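E3 ubiquitin-protein ligase TRIM65 (Homo sapiens, PDB 7JL4) acts as an E3 ubiquitin ligase in innate immunity, autophagy and inflammation, and is represented here by its C-terminal PRY-SPRY (B30.2) domain. Local coordinates at residues His101-Ile105 and Pro176-Leu180; Tyr19-Phe24 and Thr187-Gln191. The contacts are given in a common frame with arbitrary orientation. Residues are numbered along the deposited sequence.

Contact 1. Residues His101-Ile105 and Pro176-Leu180; sequences HTDNI and PVFWL
In the SPRY beta-sandwich of TRIM65, H101-I105, part of the loop between strand 84-89 and strand 111-116, folds over strand 175-180 of the six-stranded sheet. It runs roughly antiparallel to the strand, with 145° between their end-to-end directions, and D103 and W179 are the nearest pair, their CA atoms 6.1 Å apart. T102 (phi/psi -110/-4, chi1 p) sets its OG1 at the edge of the W179 indole, near its plane, where W179 NE1 donates a hydrogen bond to T102 OG1 at 3.1 Å. D103 returns to an extended backbone and, with chi1 t, lays its CB over the indole face: a CH-pi contact 3.4 Å from D103 CB to the centroid of the five-membered ring, 14° off the normal. Its carboxylate makes an Asx turn, I105 N donating to D103 OD1 at 3.0 Å, while D103 OD2 hydrogen-bonds to T85 and forms a salt bridge with R107. I105 (m, t) reaches back to the strand, I105 CG1 lying 4.1 Å from V177 CG1. W179 takes chi1 t and chi2 87°, and beside its CB the end of the isoleucine settles, with I105 CD1 3.9 Å from W179 CB.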
# COMPACT_ATOMS: atom_id res chain seq x y z
N HIS A 101 -11.90 3.03 14.64
CA HIS A 101 -10.86 3.15 13.63
C HIS A 101 -11.25 2.39 12.37
O HIS A 101 -11.87 1.33 12.44
CB HIS A 101 -9.51 2.65 14.18
CG HIS A 101 -9.15 3.22 15.52
ND1 HIS A 101 -9.07 4.57 15.76
CD2 HIS A 101 -8.87 2.61 16.70
CE1 HIS A 101 -8.77 4.79 17.03
NE2 HIS A 101 -8.64 3.61 17.63
N THR A 102 -10.89 2.94 11.21
CA THR A 102 -11.20 2.34 9.91
C THR A 102 -9.97 1.81 9.20
O THR A 102 -10.10 1.24 8.10
CB THR A 102 -11.89 3.36 8.99
OG1 THR A 102 -10.97 4.43 8.72
CG2 THR A 102 -13.15 3.93 9.67
N ASP A 103 -8.79 2.01 9.77
CA ASP A 103 -7.51 1.59 9.18
C ASP A 103 -6.78 0.81 10.26
O ASP A 103 -6.58 1.32 11.37
CB ASP A 103 -6.71 2.85 8.77
CG ASP A 103 -5.35 2.56 8.13
OD1 ASP A 103 -4.98 1.39 7.86
OD2 ASP A 103 -4.64 3.57 7.88
N ASN A 104 -6.43 -0.45 9.98
CA ASN A 104 -5.65 -1.20 10.96
C ASN A 104 -4.26 -1.56 10.45
O ASN A 104 -3.57 -2.39 11.08
CB ASN A 104 -6.42 -2.44 11.44
CG ASN A 104 -6.47 -3.55 10.39
OD1 ASN A 104 -5.99 -3.38 9.26
ND2 ASN A 104 -7.03 -4.70 10.78
N ILE A 105 -3.81 -0.96 9.34
CA ILE A 105 -2.52 -1.30 8.75
C ILE A 105 -1.40 -0.71 9.61
O ILE A 105 -1.32 0.50 9.80
CB ILE A 105 -2.42 -0.81 7.30
CG1 ILE A 105 -3.54 -1.42 6.44
CG2 ILE A 105 -1.05 -1.18 6.69
CD1 ILE A 105 -3.73 -0.73 5.08
N PRO A 176 0.56 -7.21 0.04
CA PRO A 176 0.29 -5.77 0.03
C PRO A 176 -1.15 -5.49 0.43
O PRO A 176 -2.08 -6.20 0.02
CB PRO A 176 0.54 -5.36 -1.43
CG PRO A 176 1.46 -6.44 -2.00
CD PRO A 176 1.03 -7.71 -1.28
N VAL A 177 -1.35 -4.41 1.20
CA VAL A 177 -2.67 -4.06 1.70
C VAL A 177 -2.74 -2.53 1.82
O VAL A 177 -1.73 -1.87 2.08
CB VAL A 177 -2.96 -4.78 3.04
CG1 VAL A 177 -1.92 -4.39 4.11
CG2 VAL A 177 -4.39 -4.50 3.51
N PHE A 178 -3.92 -1.98 1.57
CA PHE A 178 -4.10 -0.54 1.39
C PHE A 178 -5.36 -0.05 2.10
O PHE A 178 -6.36 -0.77 2.17
CB PHE A 178 -4.20 -0.21 -0.11
CG PHE A 178 -3.00 -0.66 -0.88
CD1 PHE A 178 -1.88 0.16 -0.98
CD2 PHE A 178 -2.97 -1.92 -1.48
CE1 PHE A 178 -0.76 -0.25 -1.67
CE2 PHE A 178 -1.84 -2.35 -2.17
CZ PHE A 178 -0.72 -1.50 -2.26
N TRP A 179 -5.32 1.20 2.59
CA TRP A 179 -6.46 1.88 3.17
C TRP A 179 -6.73 3.15 2.37
O TRP A 179 -5.79 3.82 1.93
CB TRP A 179 -6.19 2.26 4.62
CG TRP A 179 -7.23 3.15 5.26
CD1 TRP A 179 -8.36 2.75 5.88
CD2 TRP A 179 -7.18 4.59 5.39
NE1 TRP A 179 -9.04 3.86 6.40
CE2 TRP A 179 -8.33 4.99 6.09
CE3 TRP A 179 -6.26 5.56 4.96
CZ2 TRP A 179 -8.59 6.34 6.38
CZ3 TRP A 179 -6.53 6.90 5.24
CH2 TRP A 179 -7.68 7.27 5.94
N LEU A 180 -8.01 3.45 2.15
CA LEU A 180 -8.43 4.58 1.33
C LEU A 180 -9.57 5.33 1.99
O LEU A 180 -10.63 4.75 2.23
CB LEU A 180 -8.89 4.13 -0.06
CG LEU A 180 -7.95 3.53 -1.09
CD1 LEU A 180 -7.70 2.05 -0.78
CD2 LEU A 180 -8.61 3.74 -2.45

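Contact 2. Residues Tyr19-Phe24 and Thr187-Gln191; sequences YRNLTF and TLCHQ
L188, Y19 and H190 lose the most surface where Y19-F24, in the PRY part of the domain, runs roughly antiparallel to T187-Q191, the end of this construct, their end-to-end directions 148° apart. Both backbones are extended; N21 faces H190 (CA-CA 5.0 Å) and L22 faces L188 (6.2 Å). L188 (m, t) fits against L22 and F24: L188 CD1 lies 3.9 Å from L22 CB and 3.6 Å from the F24 ring centroid, a CH-pi contact over its face. Y19 (chi1 t) donates from OH to C189 O at 2.7 Å, and Q191 CG covers its ring face. H190 (chi1 m) donates from NE2 to L22 O at 2.8 Å, with N21 CB over its imidazole. The N21 amide mimics a backbone partner: Q191 N donates to N21 OD1 (2.9 Å) and N21 ND2 to Q191 O (3.1 Å). One water bridges R20 O, L22 N and C189 O. Side chains and water thus supply the polar links between these two backbones, while L188 carries the apolar packing inward.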
# COMPACT_ATOMS: atom_id res chain seq x y z
N TYR A 19 11.00 -5.35 -10.21
CA TYR A 19 9.64 -4.84 -10.34
C TYR A 19 8.61 -5.97 -10.40
O TYR A 19 8.80 -6.96 -11.11
CB TYR A 19 9.52 -3.95 -11.60
CG TYR A 19 8.37 -2.98 -11.47
CD1 TYR A 19 7.04 -3.39 -11.58
CD2 TYR A 19 8.62 -1.67 -11.05
CE1 TYR A 19 6.01 -2.50 -11.40
CE2 TYR A 19 7.59 -0.77 -10.84
CZ TYR A 19 6.29 -1.20 -10.99
OH TYR A 19 5.25 -0.33 -10.80
N ARG A 20 7.51 -5.82 -9.66
CA ARG A 20 6.40 -6.77 -9.66
C ARG A 20 5.09 -6.08 -10.04
O ARG A 20 4.76 -5.04 -9.46
CB ARG A 20 6.22 -7.45 -8.29
CG ARG A 20 7.48 -8.06 -7.68
CD ARG A 20 7.99 -9.34 -8.43
NE ARG A 20 9.31 -9.70 -7.90
CZ ARG A 20 10.43 -9.84 -8.61
NH1 ARG A 20 10.41 -9.76 -9.94
NH2 ARG A 20 11.56 -10.13 -7.99
N ASN A 21 4.33 -6.67 -10.98
CA ASN A 21 3.04 -6.10 -11.40
C ASN A 21 1.92 -6.67 -10.51
O ASN A 21 1.58 -7.85 -10.58
CB ASN A 21 2.77 -6.38 -12.88
CG ASN A 21 3.74 -5.63 -13.82
OD1 ASN A 21 4.32 -4.60 -13.45
ND2 ASN A 21 3.93 -6.15 -15.04
N LEU A 22 1.33 -5.82 -9.66
CA LEU A 22 0.34 -6.23 -8.68
C LEU A 22 -1.08 -6.03 -9.19
O LEU A 22 -1.34 -5.19 -10.06
CB LEU A 22 0.51 -5.43 -7.37
CG LEU A 22 1.87 -5.46 -6.67
CD1 LEU A 22 1.76 -4.62 -5.40
CD2 LEU A 22 2.37 -6.88 -6.42
N THR A 23 -2.02 -6.81 -8.63
CA THR A 23 -3.45 -6.63 -8.88
C THR A 23 -4.21 -6.73 -7.56
O THR A 23 -3.78 -7.45 -6.65
CB THR A 23 -4.01 -7.65 -9.88
OG1 THR A 23 -3.72 -8.98 -9.42
CG2 THR A 23 -3.41 -7.47 -11.26
N PHE A 24 -5.32 -6.02 -7.46
CA PHE A 24 -6.15 -6.10 -6.26
C PHE A 24 -6.91 -7.42 -6.20
O PHE A 24 -7.18 -8.06 -7.23
CB PHE A 24 -7.11 -4.91 -6.18
CG PHE A 24 -6.42 -3.60 -6.00
CD1 PHE A 24 -5.74 -3.32 -4.81
CD2 PHE A 24 -6.42 -2.64 -7.00
CE1 PHE A 24 -5.09 -2.08 -4.63
CE2 PHE A 24 -5.80 -1.40 -6.83
CZ PHE A 24 -5.12 -1.13 -5.64
N THR A 187 -3.85 3.39 -7.89
CA THR A 187 -3.53 2.66 -9.12
C THR A 187 -2.21 1.91 -8.94
O THR A 187 -1.18 2.53 -8.62
CB THR A 187 -3.41 3.64 -10.29
OG1 THR A 187 -4.60 4.47 -10.35
CG2 THR A 187 -3.25 2.88 -11.60
N LEU A 188 -2.24 0.59 -9.12
CA LEU A 188 -1.03 -0.24 -9.07
C LEU A 188 -0.32 -0.11 -10.41
O LEU A 188 -0.86 -0.51 -11.44
CB LEU A 188 -1.39 -1.70 -8.80
CG LEU A 188 -2.26 -1.92 -7.55
CD1 LEU A 188 -2.79 -3.34 -7.51
CD2 LEU A 188 -1.48 -1.64 -6.30
N CYS A 189 0.88 0.47 -10.41
CA CYS A 189 1.56 0.77 -11.66
C CYS A 189 2.24 -0.49 -12.18
O CYS A 189 2.81 -1.25 -11.39
CB CYS A 189 2.60 1.87 -11.46
SG CYS A 189 1.91 3.42 -10.82
N HIS A 190 2.18 -0.71 -13.49
CA HIS A 190 2.84 -1.86 -14.10
C HIS A 190 4.02 -1.42 -14.96
O HIS A 190 4.00 -0.34 -15.57
CB HIS A 190 1.85 -2.68 -14.93
CG HIS A 190 0.93 -3.53 -14.12
ND1 HIS A 190 0.10 -4.47 -14.69
CD2 HIS A 190 0.71 -3.58 -12.79
CE1 HIS A 190 -0.59 -5.07 -13.73
NE2 HIS A 190 -0.24 -4.55 -12.57
N GLN A 191 5.05 -2.27 -15.01
CA GLN A 191 6.22 -2.02 -15.87
C GLN A 191 6.59 -3.28 -16.64
O GLN A 191 5.82 -4.23 -16.66
CB GLN A 191 7.43 -1.56 -15.05
CG GLN A 191 7.26 -0.24 -14.33
CD GLN A 191 7.35 0.95 -15.26
OE1 GLN A 191 7.87 0.84 -16.39
NE2 GLN A 191 6.87 2.10 -14.80
O HOH W 1 6.18 2.15 -12.46
O HOH W 2 2.65 -3.16 -9.55

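In the fold
Contact 1 is nested along the chain inside the long loop that contact 2 closes: Y19-F24 comes first, then H101-I105, then P176-L180, and T187-Q191 ends the chain. Their centres lie about 18 Å apart, on opposite sides of the chain's centre. Strands 175-180 and 185-188 are consecutive but belong to different sheets of the sandwich, the first to the six-stranded and the second to the seven-stranded one. Between the sheets the contacts meet, F178 CD2 lying 3.8 Å from F24 CE1 and F178 CZ 4.1 Å from L188 CD2, with P176 CG 3.9 Å from L22 CD1. The strand under the contact 1 loop therefore packs directly on the PRY and chain-end segments of contact 2, uniting PRY and SPRY in one domain.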